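Local structure of methyl-coenzyme M reductase subunit beta (Methanosarcina barkeri, 1E6Y) at residues 37-49 and 167-179. The protein serves as the beta subunit of methyl-coenzyme M reductase I, which releases methane from methyl-coenzyme M with coenzyme B as reductant, the last step of methanogenesis. Sequence-based numbering, arbitrary orientation.
Sequences DTKRSVAVNLAGI and MGGQVQGILSIPQ
Q170 folds its side chain against the start of helix 46-55. CG stands anti to the carbonyl carbon (chi1 -59°), and the chain bends at chi2 (-65°), which lays the amide over the backbone of G48, with OE1 3.4 Å from G48 CA. G48 has no side chain, which lets OE1 come this close. CB and CG of Q170 slide past I49, whose CG1 lies 3.6 Å from Q170 CB. N45 is the N-cap: its OD1 takes G48 N at 2.9 Å, from above the carbonyl plane. The N45 and Q170 amides are turned steeply, 78° apart, and one water links N45 ND2 to Q170 OE1. An alanine in place of Q170 would probably uncover the G48 backbone and leave this water without one of its holders. Backbone bonds pair A43 with Q172 in both directions, and N45 N adds a bond to Q170 O. V44 and V171 point the same way, with their CG2 methyls 4.0 Å apart. V171 CG1 also meets V42 CG2. At the other end, T38 CG2 lies against I174 CB and L175 CG, both at 3.9 Å. A water ties I174 N to the carbonyls of T38 and S41. A43 packs on helix 405-416. V42 touches helix 125-141. This is an antiparallel edge pairing: short strand 171-172 borders strand 41-45 in a four-stranded sheet, within the subunit's N-terminal family region.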
ATOM      1  N   ASP E  37     -16.516  20.186  15.106  1.00 10.85           N
ATOM      2  CA  ASP E  37     -17.257  20.599  13.919  1.00 11.50           C
ATOM      3  C   ASP E  37     -16.571  20.145  12.637  1.00 10.76           C
ATOM      4  O   ASP E  37     -17.233  19.780  11.668  1.00 10.64           O
ATOM      5  CB  ASP E  37     -17.438  22.119  13.903  1.00 12.44           C
ATOM      6  CG  ASP E  37     -18.494  22.593  14.890  1.00 15.10           C
ATOM      7  OD1 ASP E  37     -19.143  21.748  15.545  1.00 15.87           O
ATOM      8  OD2 ASP E  37     -18.663  23.824  15.024  1.00 15.48           O
ATOM      9  N   THR E  38     -15.241  20.139  12.652  1.00 10.10           N
ATOM     10  CA  THR E  38     -14.461  19.636  11.526  1.00  9.39           C
ATOM     11  C   THR E  38     -14.657  18.130  11.370  1.00  9.23           C
ATOM     12  O   THR E  38     -14.843  17.632  10.259  1.00  9.47           O
ATOM     13  CB  THR E  38     -12.962  19.938  11.718  1.00  9.54           C
ATOM     14  OG1 THR E  38     -12.778  21.355  11.827  1.00  9.73           O
ATOM     15  CG2 THR E  38     -12.149  19.421  10.540  1.00  9.86           C
ATOM     16  N   LYS E  39     -14.678  17.417  12.492  1.00  8.67           N
ATOM     17  CA  LYS E  39     -14.881  15.974  12.471  1.00  8.94           C
ATOM     18  C   LYS E  39     -16.285  15.595  12.003  1.00  9.29           C
ATOM     19  O   LYS E  39     -16.443  14.674  11.203  1.00  9.21           O
ATOM     20  CB  LYS E  39     -14.624  15.373  13.857  1.00  8.97           C
ATOM     21  CG  LYS E  39     -13.161  15.387  14.283  1.00  8.57           C
ATOM     22  CD  LYS E  39     -12.991  14.843  15.693  1.00  7.77           C
ATOM     23  CE  LYS E  39     -13.258  13.347  15.754  1.00  8.88           C
ATOM     24  NZ  LYS E  39     -12.997  12.799  17.115  1.00  8.67           N
ATOM     25  N   ARG E  40     -17.299  16.323  12.468  1.00  9.19           N
ATOM     26  CA  ARG E  40     -18.678  15.855  12.286  1.00  9.46           C
ATOM     27  C   ARG E  40     -19.350  16.396  11.050  1.00  9.80           C
ATOM     28  O   ARG E  40     -20.509  16.053  10.762  1.00  9.11           O
ATOM     29  CB  ARG E  40     -19.491  16.236  13.539  1.00 10.44           C
ATOM     30  CG  ARG E  40     -19.897  17.705  13.574  1.00 11.32           C
ATOM     31  CD  ARG E  40     -20.441  18.074  14.951  1.00 12.59           C
ATOM     32  NE  ARG E  40     -20.881  19.448  15.079  1.00 14.21           N
ATOM     33  CZ  ARG E  40     -22.106  19.956  15.006  1.00 15.37           C
ATOM     34  NH1 ARG E  40     -23.174  19.186  14.799  1.00 14.63           N
ATOM     35  NH2 ARG E  40     -22.304  21.269  15.161  1.00 15.96           N
ATOM     36  N   SER E  41     -18.642  17.201  10.263  1.00 10.01           N
ATOM     37  CA  SER E  41     -19.269  17.890   9.130  1.00 10.32           C
ATOM     38  C   SER E  41     -18.731  17.478   7.763  1.00 10.64           C
ATOM     39  O   SER E  41     -17.528  17.283   7.589  1.00 10.40           O
ATOM     40  CB  SER E  41     -19.124  19.403   9.282  1.00 10.75           C
ATOM     41  OG  SER E  41     -19.639  19.848  10.523  1.00 10.53           O
ATOM     42  N   VAL E  42     -19.634  17.359   6.791  1.00 10.34           N
ATOM     43  CA  VAL E  42     -19.255  17.166   5.394  1.00 10.84           C
ATOM     44  C   VAL E  42     -20.083  18.046   4.460  1.00 11.13           C
ATOM     45  O   VAL E  42     -21.137  18.555   4.837  1.00 11.09           O
ATOM     46  CB  VAL E  42     -19.415  15.686   4.935  1.00 11.12           C
ATOM     47  CG1 VAL E  42     -18.499  14.783   5.741  1.00 11.63           C
ATOM     48  CG2 VAL E  42     -20.876  15.238   5.052  1.00 11.03           C
ATOM     49  N   ALA E  43     -19.563  18.256   3.256  1.00 11.21           N
ATOM     50  CA  ALA E  43     -20.287  18.937   2.192  1.00 12.00           C
ATOM     51  C   ALA E  43     -20.757  17.906   1.177  1.00 12.56           C
ATOM     52  O   ALA E  43     -20.060  16.928   0.903  1.00 12.95           O
ATOM     53  CB  ALA E  43     -19.382  19.957   1.515  1.00 12.87           C
ATOM     54  N   VAL E  44     -21.958  18.109   0.649  1.00 12.52           N
ATOM     55  CA  VAL E  44     -22.480  17.257  -0.413  1.00 13.47           C
ATOM     56  C   VAL E  44     -22.839  18.116  -1.616  1.00 13.86           C
ATOM     57  O   VAL E  44     -23.494  19.147  -1.478  1.00 14.63           O
ATOM     58  CB  VAL E  44     -23.734  16.473   0.050  1.00 13.23           C
ATOM     59  CG1 VAL E  44     -24.312  15.666  -1.107  1.00 13.59           C
ATOM     60  CG2 VAL E  44     -23.372  15.550   1.197  1.00 14.24           C
ATOM     61  N   ASN E  45     -22.345  17.721  -2.783  1.00 13.76           N
ATOM     62  CA  ASN E  45     -22.596  18.458  -4.011  1.00 13.72           C
ATOM     63  C   ASN E  45     -23.852  17.916  -4.697  1.00 13.92           C
ATOM     64  O   ASN E  45     -23.794  16.932  -5.437  1.00 14.36           O
ATOM     65  CB  ASN E  45     -21.381  18.343  -4.939  1.00 13.65           C
ATOM     66  CG  ASN E  45     -21.461  19.281  -6.128  1.00 14.57           C
ATOM     67  OD1 ASN E  45     -22.511  19.854  -6.418  1.00 14.59           O
ATOM     68  ND2 ASN E  45     -20.348  19.429  -6.837  1.00 15.58           N
ATOM     69  N   LEU E  46     -24.984  18.561  -4.435  1.00 13.63           N
ATOM     70  CA  LEU E  46     -26.270  18.138  -4.984  1.00 14.15           C
ATOM     71  C   LEU E  46     -26.321  18.298  -6.497  1.00 13.95           C
ATOM     72  O   LEU E  46     -26.879  17.454  -7.200  1.00 13.88           O
ATOM     73  CB  LEU E  46     -27.404  18.941  -4.348  1.00 14.50           C
ATOM     74  CG  LEU E  46     -27.619  18.776  -2.844  1.00 14.30           C
ATOM     75  CD1 LEU E  46     -28.854  19.560  -2.428  1.00 15.15           C
ATOM     76  CD2 LEU E  46     -27.776  17.303  -2.497  1.00 14.43           C
ATOM     77  N   ALA E  47     -25.757  19.397  -6.992  1.00 13.58           N
ATOM     78  CA  ALA E  47     -25.638  19.612  -8.430  1.00 13.91           C
ATOM     79  C   ALA E  47     -24.811  18.493  -9.064  1.00 13.60           C
ATOM     80  O   ALA E  47     -25.176  17.961 -10.114  1.00 13.83           O
ATOM     81  CB  ALA E  47     -25.001  20.971  -8.711  1.00 13.67           C
ATOM     82  N   GLY E  48     -23.747  18.088  -8.374  1.00 13.31           N
ATOM     83  CA  GLY E  48     -22.904  17.006  -8.852  1.00 12.84           C
ATOM     84  C   GLY E  48     -23.625  15.674  -8.922  1.00 12.41           C
ATOM     85  O   GLY E  48     -23.470  14.932  -9.891  1.00 12.12           O
ATOM     86  N   ILE E  49     -24.407  15.364  -7.890  1.00 12.43           N
ATOM     87  CA  ILE E  49     -25.210  14.144  -7.875  1.00 12.62           C
ATOM     88  C   ILE E  49     -26.191  14.136  -9.045  1.00 12.64           C
ATOM     89  O   ILE E  49     -26.264  13.160  -9.789  1.00 13.05           O
ATOM     90  CB  ILE E  49     -25.999  13.998  -6.547  1.00 13.03           C
ATOM     91  CG1 ILE E  49     -25.029  13.775  -5.385  1.00 12.55           C
ATOM     92  CG2 ILE E  49     -26.974  12.831  -6.634  1.00 13.06           C
ATOM     93  CD1 ILE E  49     -25.660  13.908  -4.028  1.00 12.63           C
ATOM     94  N   MET E 167     -14.198   7.907  -4.311  1.00  9.40           N
ATOM     95  CA  MET E 167     -13.625   8.437  -5.544  1.00  9.79           C
ATOM     96  C   MET E 167     -14.709   8.637  -6.592  1.00  9.71           C
ATOM     97  O   MET E 167     -15.436   7.702  -6.932  1.00 10.26           O
ATOM     98  CB  MET E 167     -12.553   7.493  -6.092  1.00  9.68           C
ATOM     99  CG  MET E 167     -11.919   7.982  -7.379  1.00 10.91           C
ATOM    100  SD  MET E 167     -10.574   6.947  -7.945  1.00 12.53           S
ATOM    101  CE  MET E 167     -11.448   5.804  -8.992  1.00 11.91           C
ATOM    102  N   GLY E 168     -14.813   9.863  -7.098  1.00 10.49           N
ATOM    103  CA  GLY E 168     -15.854  10.182  -8.059  1.00 10.46           C
ATOM    104  C   GLY E 168     -17.232  10.237  -7.427  1.00 11.07           C
ATOM    105  O   GLY E 168     -18.242  10.028  -8.104  1.00 10.79           O
ATOM    106  N   GLY E 169     -17.261  10.433  -6.110  1.00 10.16           N
ATOM    107  CA  GLY E 169     -18.510  10.673  -5.412  1.00 10.45           C
ATOM    108  C   GLY E 169     -18.764  12.161  -5.246  1.00 10.43           C
ATOM    109  O   GLY E 169     -18.091  12.984  -5.869  1.00 11.08           O
ATOM    110  N   GLN E 170     -19.721  12.515  -4.393  1.00 10.85           N
ATOM    111  CA  GLN E 170     -20.117  13.912  -4.245  1.00 11.26           C
ATOM    112  C   GLN E 170     -20.137  14.360  -2.787  1.00 12.16           C
ATOM    113  O   GLN E 170     -20.849  15.300  -2.428  1.00 12.14           O
ATOM    114  CB  GLN E 170     -21.493  14.141  -4.880  1.00 11.64           C
ATOM    115  CG  GLN E 170     -21.569  13.799  -6.364  1.00 11.59           C
ATOM    116  CD  GLN E 170     -20.691  14.691  -7.222  1.00 12.24           C
ATOM    117  OE1 GLN E 170     -20.401  15.831  -6.860  1.00 13.22           O
ATOM    118  NE2 GLN E 170     -20.288  14.183  -8.383  1.00 11.31           N
ATOM    119  N   VAL E 171     -19.355  13.683  -1.951  1.00 11.98           N
ATOM    120  CA  VAL E 171     -19.256  14.026  -0.535  1.00 12.99           C
ATOM    121  C   VAL E 171     -17.800  14.316  -0.187  1.00 13.87           C
ATOM    122  O   VAL E 171     -16.910  13.533  -0.525  1.00 13.42           O
ATOM    123  CB  VAL E 171     -19.767  12.868   0.367  1.00 13.25           C
ATOM    124  CG1 VAL E 171     -19.757  13.295   1.827  1.00 13.58           C
ATOM    125  CG2 VAL E 171     -21.168  12.450  -0.052  1.00 13.03           C
ATOM    126  N   GLN E 172     -17.554  15.482   0.405  1.00 14.29           N
ATOM    127  CA  GLN E 172     -16.212  15.856   0.851  1.00 15.46           C
ATOM    128  C   GLN E 172     -16.293  16.478   2.235  1.00 14.51           C
ATOM    129  O   GLN E 172     -17.235  17.209   2.537  1.00 14.60           O
ATOM    130  CB  GLN E 172     -15.581  16.902  -0.070  1.00 17.95           C
ATOM    131  CG  GLN E 172     -15.493  16.561  -1.540  1.00 21.78           C
ATOM    132  CD  GLN E 172     -14.928  17.723  -2.344  1.00 23.90           C
ATOM    133  OE1 GLN E 172     -14.257  18.603  -1.796  1.00 25.02           O
ATOM    134  NE2 GLN E 172     -15.241  17.761  -3.639  1.00 25.00           N
ATOM    135  N   GLY E 173     -15.213  16.338   2.994  1.00 13.77           N
ATOM    136  CA  GLY E 173     -15.064  17.103   4.216  1.00 12.55           C
ATOM    137  C   GLY E 173     -13.758  17.872   4.204  1.00 11.61           C
ATOM    138  O   GLY E 173     -13.045  17.884   3.199  1.00 11.59           O
ATOM    139  N   ILE E 174     -13.444  18.518   5.320  1.00 11.14           N
ATOM    140  CA  ILE E 174     -12.179  19.225   5.479  1.00 10.64           C
ATOM    141  C   ILE E 174     -11.017  18.240   5.635  1.00 10.56           C
ATOM    142  O   ILE E 174      -9.909  18.496   5.161  1.00 10.19           O
ATOM    143  CB  ILE E 174     -12.239  20.175   6.703  1.00 11.10           C
ATOM    144  CG1 ILE E 174     -13.292  21.259   6.456  1.00 11.52           C
ATOM    145  CG2 ILE E 174     -10.882  20.813   6.959  1.00 11.87           C
ATOM    146  CD1 ILE E 174     -13.612  22.091   7.667  1.00 11.88           C
ATOM    147  N   LEU E 175     -11.299  17.084   6.233  1.00 10.02           N
ATOM    148  CA  LEU E 175     -10.284  16.056   6.455  1.00 10.11           C
ATOM    149  C   LEU E 175     -10.247  15.061   5.295  1.00 10.24           C
ATOM    150  O   LEU E 175     -11.030  15.160   4.350  1.00 11.46           O
ATOM    151  CB  LEU E 175     -10.566  15.312   7.764  1.00 10.26           C
ATOM    152  CG  LEU E 175     -10.725  16.176   9.018  1.00 10.83           C
ATOM    153  CD1 LEU E 175     -11.236  15.333  10.178  1.00 11.58           C
ATOM    154  CD2 LEU E 175      -9.393  16.820   9.362  1.00 11.39           C
ATOM    155  N   SER E 176      -9.308  14.123   5.357  1.00  9.87           N
ATOM    156  CA  SER E 176      -9.192  13.080   4.344  1.00  9.86           C
ATOM    157  C   SER E 176      -9.853  11.804   4.873  1.00 10.67           C
ATOM    158  O   SER E 176     -10.892  11.872   5.530  1.00 11.48           O
ATOM    159  CB  SER E 176      -7.712  12.834   4.031  1.00  9.98           C
ATOM    160  OG  SER E 176      -7.554  12.036   2.872  1.00 10.45           O
ATOM    161  N   ILE E 177      -9.305  10.645   4.517  1.00  9.99           N
ATOM    162  CA  ILE E 177      -9.663   9.397   5.187  1.00  8.94           C
ATOM    163  C   ILE E 177      -8.486   8.943   6.051  1.00  8.94           C
ATOM    164  O   ILE E 177      -7.339   9.298   5.778  1.00  8.86           O
ATOM    165  CB  ILE E 177     -10.044   8.278   4.172  1.00  8.72           C
ATOM    166  CG1 ILE E 177      -8.844   7.902   3.298  1.00  8.19           C
ATOM    167  CG2 ILE E 177     -11.213   8.734   3.309  1.00  9.43           C
ATOM    168  CD1 ILE E 177      -9.073   6.663   2.448  1.00  9.42           C
ATOM    169  N   PRO E 178      -8.759   8.223   7.151  1.00  8.56           N
ATOM    170  CA  PRO E 178      -7.716   7.909   8.135  1.00  8.36           C
ATOM    171  C   PRO E 178      -6.539   7.131   7.548  1.00  8.27           C
ATOM    172  O   PRO E 178      -5.397   7.329   7.953  1.00  8.36           O
ATOM    173  CB  PRO E 178      -8.457   7.100   9.197  1.00  9.30           C
ATOM    174  CG  PRO E 178      -9.875   7.557   9.083  1.00  8.94           C
ATOM    175  CD  PRO E 178     -10.087   7.769   7.610  1.00  9.40           C
ATOM    176  N   GLN E 179      -6.817   6.299   6.547  1.00  7.93           N
ATOM    177  CA  GLN E 179      -5.789   5.453   5.947  1.00  8.04           C
ATOM    178  C   GLN E 179      -4.741   6.240   5.164  1.00  7.98           C
ATOM    179  O   GLN E 179      -3.711   5.688   4.791  1.00  8.16           O
ATOM    180  CB  GLN E 179      -6.419   4.404   5.028  1.00  8.70           C
ATOM    181  CG  GLN E 179      -7.337   3.421   5.734  1.00  8.43           C
ATOM    182  CD  GLN E 179      -8.798   3.763   5.544  1.00  8.61           C
ATOM    183  OE1 GLN E 179      -9.222   4.888   5.818  1.00  8.51           O
ATOM    184  NE2 GLN E 179      -9.569   2.809   5.035  1.00  8.59           N
TER
HETATM  185  O   HOH W   1     -15.128  18.579   7.644  1.00 10.82           O
HETATM  186  O   HOH W   2     -17.969  17.154  -6.643  1.00 34.19           O